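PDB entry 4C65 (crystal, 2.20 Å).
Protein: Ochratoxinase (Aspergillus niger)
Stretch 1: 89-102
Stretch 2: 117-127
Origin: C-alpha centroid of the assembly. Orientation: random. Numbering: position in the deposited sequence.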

# COMPACT_ATOMS: atom_id res chain seq x y z
N HIS A 89 -12.19 -14.39 14.69
CA HIS A 89 -10.96 -14.99 14.28
C HIS A 89 -11.23 -16.43 13.78
O HIS A 89 -11.91 -17.19 14.44
CB HIS A 89 -9.97 -15.01 15.43
CG HIS A 89 -8.58 -15.29 14.99
ND1 HIS A 89 -8.16 -16.54 14.64
CD2 HIS A 89 -7.51 -14.47 14.82
CE1 HIS A 89 -6.88 -16.50 14.29
NE2 HIS A 89 -6.47 -15.25 14.38
N PRO A 90 -10.67 -16.81 12.62
CA PRO A 90 -11.07 -18.14 12.10
C PRO A 90 -10.67 -19.32 12.97
O PRO A 90 -11.26 -20.39 12.85
CB PRO A 90 -10.38 -18.21 10.72
CG PRO A 90 -10.09 -16.77 10.37
CD PRO A 90 -9.81 -16.08 11.68
N ALA A 91 -9.66 -19.16 13.83
CA ALA A 91 -9.33 -20.19 14.81
C ALA A 91 -10.47 -20.46 15.79
O ALA A 91 -10.75 -21.61 16.11
CB ALA A 91 -8.05 -19.85 15.56
N SER A 92 -11.12 -19.40 16.26
CA SER A 92 -12.34 -19.54 17.03
C SER A 92 -13.37 -20.30 16.22
O SER A 92 -14.01 -21.24 16.72
CB SER A 92 -12.91 -18.19 17.42
OG SER A 92 -11.97 -17.44 18.17
N SER A 93 -13.57 -19.88 14.96
CA SER A 93 -14.58 -20.51 14.11
C SER A 93 -14.34 -22.01 13.99
O SER A 93 -15.26 -22.80 14.12
CB SER A 93 -14.57 -19.88 12.71
OG SER A 93 -14.80 -18.47 12.79
N GLY A 94 -13.12 -22.39 13.64
CA GLY A 94 -12.78 -23.77 13.40
C GLY A 94 -13.06 -24.64 14.59
O GLY A 94 -13.55 -25.76 14.46
N ALA A 95 -12.74 -24.12 15.75
CA ALA A 95 -12.97 -24.86 16.98
C ALA A 95 -14.46 -25.15 17.11
O ALA A 95 -14.85 -26.28 17.40
CB ALA A 95 -12.43 -24.07 18.18
N ARG A 96 -15.28 -24.13 16.87
CA ARG A 96 -16.73 -24.27 17.03
C ARG A 96 -17.28 -25.20 15.98
O ARG A 96 -18.14 -26.05 16.27
CB ARG A 96 -17.43 -22.91 16.95
CG ARG A 96 -17.09 -21.96 18.09
CD ARG A 96 -18.15 -20.90 18.33
NE ARG A 96 -17.72 -19.96 19.34
CZ ARG A 96 -16.94 -18.89 19.13
NH1 ARG A 96 -16.51 -18.50 17.92
NH2 ARG A 96 -16.58 -18.18 20.19
N LEU A 97 -16.78 -25.08 14.75
CA LEU A 97 -17.19 -25.95 13.68
C LEU A 97 -16.87 -27.44 13.93
O LEU A 97 -17.52 -28.33 13.36
CB LEU A 97 -16.59 -25.48 12.36
CG LEU A 97 -17.21 -24.16 11.90
CD1 LEU A 97 -16.32 -23.50 10.85
CD2 LEU A 97 -18.62 -24.34 11.37
N ALA A 98 -15.86 -27.71 14.75
CA ALA A 98 -15.49 -29.07 15.06
C ALA A 98 -16.58 -29.74 15.88
O ALA A 98 -16.91 -30.90 15.62
CB ALA A 98 -14.17 -29.10 15.82
N ARG A 99 -17.12 -29.04 16.87
CA ARG A 99 -18.26 -29.52 17.63
C ARG A 99 -19.45 -29.73 16.70
O ARG A 99 -20.07 -30.76 16.75
CB ARG A 99 -18.64 -28.53 18.73
CG ARG A 99 -19.87 -28.93 19.52
CD ARG A 99 -19.60 -30.17 20.37
NE ARG A 99 -20.72 -30.56 21.21
CZ ARG A 99 -21.02 -30.01 22.38
NH1 ARG A 99 -20.28 -29.04 22.89
NH2 ARG A 99 -22.08 -30.45 23.06
N GLY A 100 -19.72 -28.74 15.86
CA GLY A 100 -20.81 -28.79 14.92
C GLY A 100 -20.76 -30.00 14.02
O GLY A 100 -21.74 -30.70 13.87
N CYS A 101 -19.58 -30.28 13.47
CA CYS A 101 -19.38 -31.45 12.63
C CYS A 101 -19.54 -32.76 13.40
O CYS A 101 -20.08 -33.75 12.84
CB CYS A 101 -18.01 -31.38 11.99
SG CYS A 101 -17.94 -30.12 10.72
N TRP A 102 -19.09 -32.79 14.64
CA TRP A 102 -19.28 -33.98 15.47
C TRP A 102 -20.75 -34.25 15.68
O TRP A 102 -21.23 -35.39 15.54
CB TRP A 102 -18.59 -33.80 16.83
CG TRP A 102 -18.66 -35.01 17.68
CD1 TRP A 102 -17.79 -36.05 17.68
CD2 TRP A 102 -19.68 -35.34 18.63
NE1 TRP A 102 -18.22 -37.02 18.54
CE2 TRP A 102 -19.36 -36.60 19.16
CE3 TRP A 102 -20.82 -34.69 19.09
CZ2 TRP A 102 -20.14 -37.22 20.14
CZ3 TRP A 102 -21.59 -35.29 20.04
CH2 TRP A 102 -21.26 -36.55 20.56
N GLY A 117 -18.42 -20.10 3.99
CA GLY A 117 -17.63 -20.26 5.20
C GLY A 117 -16.35 -21.05 5.03
O GLY A 117 -15.74 -21.06 3.95
N TYR A 118 -15.97 -21.76 6.07
CA TYR A 118 -14.66 -22.37 6.16
C TYR A 118 -14.71 -23.88 5.96
O TYR A 118 -13.88 -24.61 6.50
CB TYR A 118 -14.07 -22.04 7.54
CG TYR A 118 -13.88 -20.58 7.80
CD1 TYR A 118 -13.02 -19.83 7.02
CD2 TYR A 118 -14.58 -19.93 8.80
CE1 TYR A 118 -12.85 -18.47 7.23
CE2 TYR A 118 -14.40 -18.59 9.05
CZ TYR A 118 -13.53 -17.86 8.27
OH TYR A 118 -13.34 -16.51 8.50
N GLY A 119 -15.69 -24.36 5.21
CA GLY A 119 -15.85 -25.79 4.97
C GLY A 119 -14.63 -26.43 4.38
O GLY A 119 -14.28 -27.55 4.70
N CYS A 120 -14.00 -25.75 3.43
CA CYS A 120 -12.82 -26.29 2.76
C CYS A 120 -11.70 -26.45 3.75
O CYS A 120 -10.98 -27.46 3.75
CB CYS A 120 -12.33 -25.34 1.69
SG CYS A 120 -13.43 -25.14 0.29
N GLU A 121 -11.55 -25.44 4.61
CA GLU A 121 -10.46 -25.43 5.58
C GLU A 121 -10.70 -26.44 6.72
O GLU A 121 -9.76 -27.10 7.19
CB GLU A 121 -10.30 -24.01 6.15
CG GLU A 121 -9.73 -22.99 5.16
CD GLU A 121 -10.70 -22.55 4.06
OE1 GLU A 121 -11.93 -22.46 4.30
OE2 GLU A 121 -10.20 -22.27 2.95
N VAL A 122 -11.94 -26.57 7.16
CA VAL A 122 -12.31 -27.53 8.19
C VAL A 122 -12.27 -28.96 7.65
O VAL A 122 -11.85 -29.89 8.37
CB VAL A 122 -13.67 -27.19 8.81
CG1 VAL A 122 -14.15 -28.30 9.73
CG2 VAL A 122 -13.60 -25.88 9.58
N ALA A 123 -12.68 -29.15 6.39
CA ALA A 123 -12.64 -30.50 5.76
C ALA A 123 -11.26 -31.13 5.87
O ALA A 123 -11.11 -32.33 6.05
CB ALA A 123 -13.09 -30.46 4.33
N LYS A 124 -10.23 -30.29 5.80
CA LYS A 124 -8.87 -30.78 5.96
C LYS A 124 -8.65 -31.46 7.29
O LYS A 124 -7.89 -32.42 7.36
CB LYS A 124 -7.87 -29.65 5.85
CG LYS A 124 -7.77 -29.08 4.47
CD LYS A 124 -6.95 -27.80 4.49
CE LYS A 124 -5.81 -27.90 3.50
NZ LYS A 124 -5.87 -26.76 2.56
N ALA A 125 -9.28 -30.96 8.35
CA ALA A 125 -9.13 -31.56 9.65
C ALA A 125 -9.97 -32.84 9.77
O ALA A 125 -9.71 -33.69 10.64
CB ALA A 125 -9.47 -30.56 10.73
N ILE A 126 -11.00 -32.97 8.95
CA ILE A 126 -11.81 -34.19 8.93
C ILE A 126 -11.07 -35.25 8.13
O ILE A 126 -10.92 -36.38 8.57
CB ILE A 126 -13.19 -33.94 8.29
CG1 ILE A 126 -14.02 -32.99 9.14
CG2 ILE A 126 -13.93 -35.25 8.13
CD1 ILE A 126 -15.30 -32.55 8.49
N ASN A 127 -10.56 -34.85 6.97
CA ASN A 127 -9.86 -35.76 6.07
C ASN A 127 -8.53 -36.25 6.59
O ASN A 127 -8.12 -37.32 6.21
CB ASN A 127 -9.67 -35.13 4.68
CG ASN A 127 -10.98 -34.94 3.96
OD1 ASN A 127 -11.88 -35.75 4.10
ND2 ASN A 127 -11.12 -33.86 3.23

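The two stretches meet as a pair of helices, 90-102 and 119-127, whose axes come within 10.5 Å at an angle of 57° between their N-to-C directions. No hydrogen bond crosses between them; side-chain packing holds the 298 Å² contact together.

The contacts follow the facing side of each stretch. Pro-90, Ser-93, Leu-97 and Cys-101 recur every three or four residues and point toward the second stretch, where Tyr-118, the N-cap residue of its helix, Val-122 and Ile-126 are spaced by four. All are buried except Ile-126, which is partly exposed. Val-122 lies at the middle. Val-122 CG2 is 3.8 Å from Leu-97 CD1 and 4.4 Å from Gly-94 CA, while Val-122 CG1 lies 4.3 Å from Cys-101 SG. The branched side chain thus reaches two successive turns of the first helix. Gly-94 presents bare backbone here, and Gly-94 CA comes within 6.4 Å of Val-122 CA. Farther along, Cys-101 SG packs 4.2 Å from Ile-126 CD1; the compact, weakly polar sulfur fits among methyl groups. Apolar Leu-97 and Ile-126 suit a contact without hydrogen bonds across it.

The aromatic contacts belong to Tyr-118, which has more of its surface covered by the other stretch than any other residue here. Pro-90 lies over one face of its ring, with Pro-90 CB 4.0 Å from Tyr-118 CZ, a compact hydrocarbon ring well matched to an aromatic face. Leu-97 CD1 sits at the ring edge and also packs 4.3 Å from Tyr-118 CB. Ser-93 OG approaches Tyr-118 CE2 obliquely at 3.8 Å; serine is small enough to fit beside the ring.

Hydrogen bonding acts within each stretch. His-89 caps the first helix, His-89 ND1 accepting from Ala-91 N at 3.1 Å, and Pro-90 suits the first turn because it needs no backbone N-H donor there. Val-122 N donates to Tyr-118 O at 2.8 Å, linking the two residues that dominate their side of the contact.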